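Long-range contacts in hypothetical protein (Enterococcus faecalis, PDB 2OX7), which is of unknown function but belongs to the YopX family and is built around antiparallel beta sheets within a four-chain assembly: residues A[5-10]-A[21-26]; A[69-74]-A[118-123]; A[79-84]-A[102-107]; A[87-92]-A[127-132]. All coordinates share one frame; numbering follows the deposited sequence.

Interaction 1: residues A[5-10]-A[21-26]; sequences PKFRAW and VTPLFD
Phe7 and Val21 meet at the junction of two antiparallel sheets, where strand 7-11, the middle strand of one, is approached by strand 21-25, an outermost strand of the other. The segments cross at 79°, far from a parallel or antiparallel alignment, so backbone contact is confined to one place. There Val21 N donates to Phe7 O over 3.0 Å, reaching the oxygen from above the carbonyl plane. A water bridges the same two residues, accepting from Phe7 N at 3.0 Å and donating to Val21 O at 2.7 Å.

Side chains fill the angle. The pyrrolidine of Pro23 crosses the Phe7 side chain at about a right angle and lies over one ring face, a CH-pi contact with Pro23 CG 4.0 Å from the ring centroid. Pro23 CD comes still nearer the rim, 3.5 Å from Phe7 CD2. Val21 turns one methyl, CG2, between its own backbone N and carbonyl carbon (chi1 to CG1 is -53°), and that methyl sits 4.0 Å from Ala9 CB and touches Phe7 CB as well. Ile34 of strand 31-41 packs on both Ala9 and Val21. The fold here is a steep meeting of two antiparallel sheets, middle strand against outermost strand, with a buried apolar corner between them.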
# COMPACT_ATOMS: atom_id res chain seq x y z
N PRO A 5 -0.35 -2.07 -21.90
CA PRO A 5 0.98 -1.42 -21.97
C PRO A 5 1.04 -0.31 -23.01
O PRO A 5 0.84 -0.52 -24.21
CB PRO A 5 1.95 -2.53 -22.35
CG PRO A 5 1.11 -3.69 -22.78
CD PRO A 5 -0.33 -3.46 -22.41
N LYS A 6 1.36 0.88 -22.53
CA LYS A 6 1.44 2.03 -23.36
C LYS A 6 2.69 2.77 -22.90
O LYS A 6 2.89 2.94 -21.68
CB LYS A 6 0.19 2.89 -23.22
CG LYS A 6 0.21 4.12 -24.06
CD LYS A 6 -1.17 4.78 -24.02
CE LYS A 6 -1.36 5.66 -25.23
NZ LYS A 6 -1.80 4.80 -26.39
N PHE A 7 3.53 3.17 -23.86
CA PHE A 7 4.81 3.76 -23.53
C PHE A 7 5.05 5.07 -24.24
O PHE A 7 4.60 5.25 -25.38
CB PHE A 7 5.99 2.80 -23.88
CG PHE A 7 5.89 1.47 -23.20
CD1 PHE A 7 6.34 1.31 -21.88
CD2 PHE A 7 5.32 0.39 -23.85
CE1 PHE A 7 6.22 0.07 -21.24
CE2 PHE A 7 5.19 -0.83 -23.23
CZ PHE A 7 5.64 -0.99 -21.91
N ARG A 8 5.79 5.95 -23.57
CA ARG A 8 6.33 7.17 -24.20
C ARG A 8 7.84 7.18 -23.95
O ARG A 8 8.35 6.48 -23.06
CB ARG A 8 5.69 8.45 -23.65
CG ARG A 8 6.02 8.71 -22.19
CD ARG A 8 5.27 9.90 -21.63
NE ARG A 8 5.74 10.19 -20.26
CZ ARG A 8 5.21 11.13 -19.49
NH1 ARG A 8 4.18 11.83 -19.94
NH2 ARG A 8 5.69 11.33 -18.26
N ALA A 9 8.57 7.96 -24.75
CA ALA A 9 10.03 8.00 -24.65
C ALA A 9 10.54 9.42 -24.77
O ALA A 9 10.06 10.19 -25.61
CB ALA A 9 10.67 7.15 -25.71
N TRP A 10 11.47 9.76 -23.91
CA TRP A 10 12.12 11.06 -23.95
C TRP A 10 13.41 10.81 -24.69
O TRP A 10 14.19 9.96 -24.27
CB TRP A 10 12.42 11.56 -22.55
CG TRP A 10 13.20 12.84 -22.49
CD1 TRP A 10 14.46 13.00 -21.97
CD2 TRP A 10 12.77 14.14 -22.91
NE1 TRP A 10 14.84 14.32 -22.05
CE2 TRP A 10 13.83 15.04 -22.62
CE3 TRP A 10 11.59 14.63 -23.49
CZ2 TRP A 10 13.74 16.41 -22.90
CZ3 TRP A 10 11.51 15.98 -23.79
CH2 TRP A 10 12.59 16.86 -23.48
N VAL A 21 5.19 4.78 -28.30
CA VAL A 21 6.33 4.01 -28.85
C VAL A 21 6.28 2.54 -28.42
O VAL A 21 5.64 2.20 -27.41
CB VAL A 21 7.71 4.61 -28.43
CG1 VAL A 21 7.82 6.10 -28.77
CG2 VAL A 21 8.04 4.36 -26.94
N THR A 22 6.99 1.68 -29.16
CA THR A 22 7.15 0.28 -28.74
C THR A 22 8.61 0.02 -28.45
O THR A 22 9.44 0.01 -29.36
CB THR A 22 6.65 -0.69 -29.83
OG1 THR A 22 5.29 -0.38 -30.16
CG2 THR A 22 6.72 -2.14 -29.35
N PRO A 23 8.96 -0.16 -27.16
CA PRO A 23 10.36 -0.38 -26.81
C PRO A 23 10.76 -1.84 -27.04
O PRO A 23 9.96 -2.75 -26.79
CB PRO A 23 10.39 -0.04 -25.31
CG PRO A 23 9.03 -0.40 -24.82
CD PRO A 23 8.08 -0.17 -25.97
N LEU A 24 11.97 -2.06 -27.57
CA LEU A 24 12.42 -3.42 -27.86
C LEU A 24 13.62 -3.77 -26.99
O LEU A 24 14.61 -3.04 -26.99
CB LEU A 24 12.74 -3.60 -29.36
CG LEU A 24 11.60 -3.83 -30.38
CD1 LEU A 24 10.53 -2.77 -30.34
CD2 LEU A 24 12.17 -3.91 -31.81
N PHE A 25 13.52 -4.86 -26.24
CA PHE A 25 14.57 -5.26 -25.31
C PHE A 25 15.21 -6.57 -25.73
O PHE A 25 14.56 -7.44 -26.32
CB PHE A 25 14.01 -5.42 -23.89
CG PHE A 25 13.62 -4.13 -23.26
CD1 PHE A 25 14.45 -3.50 -22.35
CD2 PHE A 25 12.43 -3.50 -23.62
CE1 PHE A 25 14.10 -2.28 -21.78
CE2 PHE A 25 12.09 -2.28 -23.07
CZ PHE A 25 12.93 -1.67 -22.16
N ASP A 26 16.47 -6.73 -25.40
CA ASP A 26 17.05 -8.06 -25.55
C ASP A 26 16.63 -8.84 -24.30
O ASP A 26 15.78 -8.38 -23.53
CB ASP A 26 18.57 -7.97 -25.74
CG ASP A 26 19.30 -7.80 -24.46
OD1 ASP A 26 19.65 -8.84 -23.86
OD2 ASP A 26 19.54 -6.63 -24.05
O HOH W 1 3.11 2.09 -26.61

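Interaction 2: residues A[69-74]-A[118-123]; sequences QSTGLK and LVFCQS
The Phe120 ring has Thr71 CG2 at its edge, near the ring plane, while Leu73 CD1 approaches obliquely, 3.5 Å from Phe120 CE2; Trp113 meets the same ring edge-to-face. The amide of Gln122, the second flat group, lies against the backbone of Lys74. The fold element here is a corner at Gly72, where strand 65-71 gives way to the short strand 73-74, packed against the start of helix 122-126.

Two successive ST turns shape that corner: Ser70 OG accepts from Gly72 N at 3.1 Å, and Thr71 OG1 from Leu73 N at 2.9 Å. Thr71 OG1 is also bonded to Ile81 O. Beyond the corner Leu73 slides past both Phe120 and Gln122, running opposite to each. Its CD1 branch serves the ring; Leu73 CD2 rests 3.9 Å from Gln122 CB. Ile125 of the helix packs on Leu73 and Phe120, and Cys121 takes the N-cap position.

Gln122 CG is anti to the backbone N (chi1 -175°), and the chain then bends at chi2. The terminal amide pairs with Lys74 much as a strand neighbour would, gripping one residue through both its N-H and its carbonyl. Lys74 N donates to Gln122 OE1 on a lone pair, at 2.9 Å and nearly straight. In return Gln122 NE2 donates to Lys74 O at 2.8 Å, with the acceptor lying almost in the plane of the side-chain amide.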
# COMPACT_ATOMS: atom_id res chain seq x y z
N GLN A 69 6.15 4.22 -18.69
CA GLN A 69 4.95 3.47 -19.00
C GLN A 69 3.73 4.18 -18.42
O GLN A 69 3.82 4.84 -17.39
CB GLN A 69 5.05 2.05 -18.41
CG GLN A 69 3.85 1.19 -18.77
CD GLN A 69 4.03 -0.30 -18.40
OE1 GLN A 69 5.10 -0.71 -17.94
NE2 GLN A 69 3.00 -1.10 -18.65
N SER A 70 2.61 4.03 -19.10
CA SER A 70 1.34 4.49 -18.51
C SER A 70 0.96 3.71 -17.26
O SER A 70 1.03 2.44 -17.23
CB SER A 70 0.22 4.39 -19.52
OG SER A 70 -1.05 4.67 -18.92
N THR A 71 0.49 4.43 -16.25
CA THR A 71 -0.01 3.78 -15.01
C THR A 71 -1.39 3.17 -15.19
O THR A 71 -1.86 2.42 -14.30
CB THR A 71 -0.17 4.78 -13.86
OG1 THR A 71 -1.18 5.73 -14.22
CG2 THR A 71 1.16 5.52 -13.54
N GLY A 72 -2.07 3.53 -16.28
CA GLY A 72 -3.47 3.13 -16.46
C GLY A 72 -4.43 4.05 -15.74
O GLY A 72 -5.65 3.89 -15.88
N LEU A 73 -3.91 5.00 -14.97
CA LEU A 73 -4.81 5.89 -14.23
C LEU A 73 -4.92 7.22 -14.93
O LEU A 73 -3.99 7.62 -15.65
CB LEU A 73 -4.29 6.09 -12.81
CG LEU A 73 -4.13 4.77 -12.01
CD1 LEU A 73 -3.40 5.07 -10.72
CD2 LEU A 73 -5.46 4.05 -11.80
N LYS A 74 -6.06 7.89 -14.72
CA LYS A 74 -6.33 9.19 -15.36
C LYS A 74 -6.32 10.33 -14.33
O LYS A 74 -6.77 10.15 -13.18
CB LYS A 74 -7.69 9.15 -16.07
CG LYS A 74 -7.67 8.22 -17.32
CD LYS A 74 -9.14 8.06 -17.76
CE LYS A 74 -9.32 7.40 -19.12
NZ LYS A 74 -8.53 6.19 -19.20
N LEU A 118 -0.46 9.25 0.59
CA LEU A 118 -1.82 8.85 0.15
C LEU A 118 -1.61 7.64 -0.71
O LEU A 118 -0.60 7.52 -1.39
CB LEU A 118 -2.51 9.97 -0.63
CG LEU A 118 -3.23 11.15 0.06
CD1 LEU A 118 -3.86 12.05 -0.99
CD2 LEU A 118 -4.28 10.66 1.08
N VAL A 119 -2.56 6.73 -0.70
CA VAL A 119 -2.53 5.60 -1.59
C VAL A 119 -2.69 6.19 -3.00
O VAL A 119 -3.62 6.94 -3.28
CB VAL A 119 -3.70 4.64 -1.26
CG1 VAL A 119 -3.82 3.53 -2.29
CG2 VAL A 119 -3.53 4.03 0.20
N PHE A 120 -1.77 5.87 -3.88
CA PHE A 120 -1.93 6.30 -5.29
C PHE A 120 -2.89 5.33 -5.95
O PHE A 120 -2.53 4.17 -6.29
CB PHE A 120 -0.55 6.27 -5.97
CG PHE A 120 -0.57 6.72 -7.40
CD1 PHE A 120 -0.91 8.02 -7.73
CD2 PHE A 120 -0.22 5.82 -8.42
CE1 PHE A 120 -0.92 8.46 -9.05
CE2 PHE A 120 -0.22 6.27 -9.77
CZ PHE A 120 -0.57 7.58 -10.06
N CYS A 121 -4.12 5.80 -6.16
CA CYS A 121 -5.15 4.99 -6.79
C CYS A 121 -6.14 5.96 -7.47
O CYS A 121 -6.11 7.18 -7.21
CB CYS A 121 -5.87 4.10 -5.74
SG CYS A 121 -6.69 5.04 -4.47
N GLN A 122 -6.99 5.43 -8.34
CA GLN A 122 -7.84 6.30 -9.15
C GLN A 122 -8.75 7.18 -8.28
O GLN A 122 -8.96 8.36 -8.58
CB GLN A 122 -8.68 5.49 -10.11
CG GLN A 122 -9.50 6.39 -11.07
CD GLN A 122 -8.56 7.17 -12.01
OE1 GLN A 122 -8.14 6.64 -13.05
NE2 GLN A 122 -8.23 8.39 -11.65
N SER A 123 -9.32 6.62 -7.23
CA SER A 123 -10.29 7.40 -6.45
C SER A 123 -9.57 8.52 -5.67
O SER A 123 -10.13 9.62 -5.53
CB SER A 123 -11.08 6.46 -5.50
OG SER A 123 -10.22 5.99 -4.49

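Interaction 3: residues A[79-84]-A[102-107]; sequences VEIFEG and HEIAYA
Gly84 and Ile104 bring the two backbones together where the chain leaves the short strand 80-82, the touching parts running 79° apart, and Gly84 N donates to Ile104 O at 2.9 Å. The donor is tilted 30° from the carbonyl plane. Gly84 turns with a positive phi of 86°, a shape in which a beta carbon would crowd the preceding carbonyl oxygen.

Ile104 carries the apolar part. Its CG1 lies 3.8 Å from Ile81 CG2, the two side chains crossing at about a right angle, while Ile104 CB packs 3.7 Å from Phe82 O. Leu87 touches both isoleucines and extends the cluster into the next strand.

Glu83 supplies the polar part. Its CG stands anti to its carbonyl carbon, and the chain is extended beyond CG. At its end Glu83 OE2 lies 3.8 Å from Tyr106 CB. A water bridges the same carboxylate oxygen to the backbone, donating to Glu83 OE2 and accepting from Tyr106 N at 3.0 Å. Glu83 OE1 has its own partner in Gln69 N, so both carboxylate oxygens of this buried side chain are engaged. The Tyr106 hydroxyl reaches Thr71 O of the second subunit. Overall, a positive-phi glycine turn between strand 80-82 and strand 85-89 leads the chain into the antiparallel sheet, where 85-89 pairs with 101-107.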
# COMPACT_ATOMS: atom_id res chain seq x y z
N VAL A 79 -6.67 12.75 -18.52
CA VAL A 79 -5.34 12.56 -19.11
C VAL A 79 -4.65 11.36 -18.47
O VAL A 79 -4.64 11.22 -17.24
CB VAL A 79 -4.46 13.82 -18.92
CG1 VAL A 79 -3.05 13.56 -19.44
CG2 VAL A 79 -5.09 15.03 -19.65
N GLU A 80 -4.07 10.49 -19.30
CA GLU A 80 -3.44 9.26 -18.81
C GLU A 80 -2.17 9.68 -18.09
O GLU A 80 -1.43 10.49 -18.59
CB GLU A 80 -3.10 8.33 -19.98
CG GLU A 80 -2.93 6.86 -19.59
CD GLU A 80 -3.15 5.84 -20.75
OE1 GLU A 80 -3.74 6.21 -21.82
OE2 GLU A 80 -2.72 4.67 -20.59
N ILE A 81 -1.97 9.15 -16.88
CA ILE A 81 -0.82 9.50 -16.03
C ILE A 81 0.29 8.48 -16.28
O ILE A 81 0.08 7.27 -16.14
CB ILE A 81 -1.22 9.44 -14.55
CG1 ILE A 81 -2.24 10.56 -14.23
CG2 ILE A 81 0.05 9.63 -13.63
CD1 ILE A 81 -2.96 10.28 -12.87
N PHE A 82 1.48 8.98 -16.65
CA PHE A 82 2.64 8.12 -16.90
C PHE A 82 3.70 8.27 -15.80
O PHE A 82 3.80 9.32 -15.13
CB PHE A 82 3.35 8.60 -18.20
CG PHE A 82 2.66 8.18 -19.45
CD1 PHE A 82 3.21 7.17 -20.23
CD2 PHE A 82 1.49 8.79 -19.85
CE1 PHE A 82 2.58 6.77 -21.44
CE2 PHE A 82 0.82 8.39 -21.05
CZ PHE A 82 1.36 7.37 -21.84
N GLU A 83 4.57 7.28 -15.72
CA GLU A 83 5.78 7.48 -14.92
C GLU A 83 6.45 8.78 -15.40
O GLU A 83 6.49 9.07 -16.62
CB GLU A 83 6.80 6.37 -15.16
CG GLU A 83 6.40 4.94 -14.93
CD GLU A 83 7.57 4.01 -15.31
OE1 GLU A 83 7.68 3.53 -16.49
OE2 GLU A 83 8.42 3.81 -14.42
N GLY A 84 7.06 9.49 -14.45
CA GLY A 84 7.76 10.76 -14.77
C GLY A 84 6.85 11.99 -14.77
O GLY A 84 7.35 13.13 -14.72
N HIS A 102 4.04 16.52 -7.02
CA HIS A 102 4.56 15.22 -6.73
C HIS A 102 4.79 14.46 -8.02
O HIS A 102 3.92 14.41 -8.87
CB HIS A 102 3.56 14.44 -5.86
CG HIS A 102 3.06 15.25 -4.71
ND1 HIS A 102 3.71 15.30 -3.50
CD2 HIS A 102 2.01 16.09 -4.61
CE1 HIS A 102 3.07 16.12 -2.69
NE2 HIS A 102 2.03 16.60 -3.33
N GLU A 103 5.96 13.89 -8.13
CA GLU A 103 6.39 13.09 -9.27
C GLU A 103 5.86 11.65 -9.19
O GLU A 103 5.84 11.04 -8.10
CB GLU A 103 7.92 13.02 -9.20
CG GLU A 103 8.59 12.26 -10.28
CD GLU A 103 10.13 12.23 -10.09
OE1 GLU A 103 10.74 11.37 -10.72
OE2 GLU A 103 10.69 13.03 -9.28
N ILE A 104 5.48 11.09 -10.32
CA ILE A 104 5.07 9.69 -10.37
C ILE A 104 6.26 8.80 -10.61
O ILE A 104 7.07 9.03 -11.57
CB ILE A 104 3.99 9.47 -11.45
CG1 ILE A 104 2.80 10.42 -11.20
CG2 ILE A 104 3.53 8.00 -11.51
CD1 ILE A 104 2.15 10.30 -9.79
N ALA A 105 6.39 7.77 -9.78
CA ALA A 105 7.46 6.79 -10.01
C ALA A 105 6.92 5.36 -9.86
O ALA A 105 5.77 5.17 -9.44
CB ALA A 105 8.60 7.08 -9.04
N TYR A 106 7.73 4.36 -10.24
CA TYR A 106 7.42 2.97 -9.95
C TYR A 106 8.53 2.39 -9.07
O TYR A 106 9.71 2.65 -9.31
CB TYR A 106 7.35 2.13 -11.23
CG TYR A 106 7.04 0.67 -11.00
CD1 TYR A 106 5.72 0.22 -11.05
CD2 TYR A 106 8.05 -0.27 -10.71
CE1 TYR A 106 5.41 -1.10 -10.82
CE2 TYR A 106 7.74 -1.61 -10.51
CZ TYR A 106 6.43 -2.01 -10.56
OH TYR A 106 6.08 -3.32 -10.35
N ALA A 107 8.15 1.62 -8.05
CA ALA A 107 9.18 0.86 -7.32
C ALA A 107 8.52 -0.29 -6.64
O ALA A 107 7.42 -0.14 -6.05
CB ALA A 107 9.84 1.73 -6.28
O HOH W 2 9.61 5.00 -12.52

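Interaction 4: residues A[87-92]-A[127-132]; sequences LVYDAP and YRDGYL
Tyr89 and Tyr131 form a non-hydrogen-bonded antiparallel pair whose rings are set obliquely, with planes at 59°. Tyr89 CD1 stands over one face of the Tyr131 ring, toward its rim, and is 3.6 Å from Tyr131 CE2; Tyr89 CB adds an off-centre CH-pi contact. On the other face of the sheet Val88 pairs with Leu132 through two backbone bonds, Val88 N to Leu132 O at 3.0 Å and Leu132 N to Val88 O at 2.9 Å. One more backbone bond follows past the strand, Asp90 N to Gly130 O at 2.8 Å.

Tyr89 CG is anti to the backbone N (chi1 -172°). The side chains of Tyr89 and Asp129 cross at about a right angle, and the hydroxyl meets the backbone of the turn: Asp129 N donates to Tyr89 OH at 2.9 Å, and Asp129 CB lies 3.4 Å from Tyr89 CZ. A water at the ring edge, in plane, is 2.6 Å from Tyr89 OH and donates to Asp129 OD2.

A type II' turn from Tyr127 to Gly130, closed by Gly130 N to Tyr127 O, presents that N-H just after helix 122-126. Asp90, at the centre of an inverse gamma turn, lays its CG 3.6 Å from Leu132 CD1, while its oxygens form salt bridges with Lys76 and Arg99. The chemistry thus implies a turn that donates a backbone N-H to a phenol oxygen and offers the Asp129 carbonyl to Lys76, and the two basic partners would be expected to stabilise the negative charge of Asp90.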
# COMPACT_ATOMS: atom_id res chain seq x y z
N LEU A 87 2.25 15.77 -10.72
CA LEU A 87 0.83 16.09 -10.44
C LEU A 87 0.73 17.15 -9.38
O LEU A 87 1.58 17.21 -8.47
CB LEU A 87 0.10 14.85 -9.95
CG LEU A 87 -0.38 13.87 -11.03
CD1 LEU A 87 0.72 13.29 -11.90
CD2 LEU A 87 -1.06 12.76 -10.24
N VAL A 88 -0.31 17.97 -9.47
CA VAL A 88 -0.62 18.93 -8.42
C VAL A 88 -2.05 18.77 -7.98
O VAL A 88 -2.91 18.43 -8.80
CB VAL A 88 -0.41 20.39 -8.86
CG1 VAL A 88 1.07 20.64 -9.00
CG2 VAL A 88 -1.21 20.71 -10.12
N TYR A 89 -2.31 19.04 -6.71
CA TYR A 89 -3.68 19.08 -6.19
C TYR A 89 -4.38 20.37 -6.65
O TYR A 89 -3.86 21.50 -6.44
CB TYR A 89 -3.64 19.01 -4.66
CG TYR A 89 -5.01 18.87 -4.07
CD1 TYR A 89 -5.76 17.71 -4.28
CD2 TYR A 89 -5.55 19.88 -3.28
CE1 TYR A 89 -7.02 17.59 -3.74
CE2 TYR A 89 -6.81 19.76 -2.74
CZ TYR A 89 -7.53 18.59 -2.94
OH TYR A 89 -8.80 18.46 -2.40
N ASP A 90 -5.55 20.23 -7.25
CA ASP A 90 -6.16 21.32 -8.00
C ASP A 90 -7.01 22.21 -7.07
O ASP A 90 -8.19 22.46 -7.31
CB ASP A 90 -6.92 20.76 -9.21
CG ASP A 90 -7.48 21.86 -10.11
OD1 ASP A 90 -6.81 22.91 -10.23
OD2 ASP A 90 -8.58 21.66 -10.70
N ALA A 91 -6.39 22.67 -5.99
CA ALA A 91 -7.06 23.58 -5.05
C ALA A 91 -7.06 24.96 -5.69
O ALA A 91 -6.15 25.26 -6.47
CB ALA A 91 -6.34 23.58 -3.72
N PRO A 92 -8.04 25.82 -5.35
CA PRO A 92 -8.06 27.17 -5.96
C PRO A 92 -6.71 27.85 -5.75
O PRO A 92 -6.16 27.81 -4.65
CB PRO A 92 -9.15 27.89 -5.15
CG PRO A 92 -10.06 26.78 -4.71
CD PRO A 92 -9.14 25.64 -4.38
N TYR A 127 -10.45 12.56 -5.82
CA TYR A 127 -11.22 12.87 -4.61
C TYR A 127 -11.14 14.37 -4.33
O TYR A 127 -10.09 14.99 -4.54
CB TYR A 127 -10.61 12.09 -3.45
CG TYR A 127 -11.45 12.06 -2.19
CD1 TYR A 127 -12.79 11.64 -2.22
CD2 TYR A 127 -10.88 12.36 -0.96
CE1 TYR A 127 -13.55 11.57 -1.03
CE2 TYR A 127 -11.62 12.30 0.23
CZ TYR A 127 -12.95 11.90 0.17
OH TYR A 127 -13.67 11.84 1.36
N ARG A 128 -12.24 14.94 -3.85
CA ARG A 128 -12.26 16.38 -3.49
C ARG A 128 -11.76 17.22 -4.67
O ARG A 128 -12.34 17.13 -5.75
CB ARG A 128 -11.49 16.59 -2.18
CG ARG A 128 -12.33 16.16 -0.94
CD ARG A 128 -11.55 16.10 0.38
NE ARG A 128 -12.29 15.34 1.40
CZ ARG A 128 -13.25 15.86 2.17
NH1 ARG A 128 -13.59 17.13 2.07
NH2 ARG A 128 -13.88 15.09 3.06
N ASP A 129 -10.71 18.02 -4.51
CA ASP A 129 -10.32 18.89 -5.65
C ASP A 129 -9.60 18.12 -6.78
O ASP A 129 -9.50 18.61 -7.91
CB ASP A 129 -9.48 20.12 -5.22
CG ASP A 129 -10.25 21.05 -4.30
OD1 ASP A 129 -11.48 21.16 -4.43
OD2 ASP A 129 -9.58 21.67 -3.45
N GLY A 130 -9.12 16.92 -6.47
CA GLY A 130 -8.52 16.09 -7.53
C GLY A 130 -7.13 16.59 -7.90
O GLY A 130 -6.69 17.64 -7.43
N TYR A 131 -6.43 15.80 -8.72
CA TYR A 131 -5.03 16.08 -9.14
C TYR A 131 -4.99 16.25 -10.65
O TYR A 131 -5.74 15.58 -11.41
CB TYR A 131 -4.02 14.94 -8.76
CG TYR A 131 -3.74 14.94 -7.30
CD1 TYR A 131 -2.59 15.57 -6.80
CD2 TYR A 131 -4.67 14.42 -6.39
CE1 TYR A 131 -2.35 15.62 -5.44
CE2 TYR A 131 -4.42 14.47 -5.00
CZ TYR A 131 -3.27 15.08 -4.54
OH TYR A 131 -2.99 15.20 -3.19
N LEU A 132 -4.04 17.06 -11.09
CA LEU A 132 -3.84 17.31 -12.51
C LEU A 132 -2.38 17.12 -12.89
O LEU A 132 -1.52 17.51 -12.13
CB LEU A 132 -4.26 18.74 -12.82
CG LEU A 132 -5.77 19.05 -12.88
CD1 LEU A 132 -5.98 20.56 -13.10
CD2 LEU A 132 -6.40 18.26 -14.04
O HOH W 3 -9.48 20.32 -0.64

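The four contacts run from the junction of two sheets to the outermost strand 131-136 of a third. Interaction 1 closes before the others open. Interaction 3 then falls between the two segments of interaction 2, and interaction 4 alternates with both. Centres of interactions 2 and 3 are about 8 Å apart, and strand 80-82 binds the corner of 69-74 directly. Interactions 1 and 2 share a sheet through neighbouring strands 7-11 and 65-71; interactions 3 and 4 share the one containing 85-89 and 101-107. Interactions 1 and 4, about 29 Å apart between centres, lie on opposite sides of the chain's centre. Interactions 1, 2 and 3 also lie close to the second subunit.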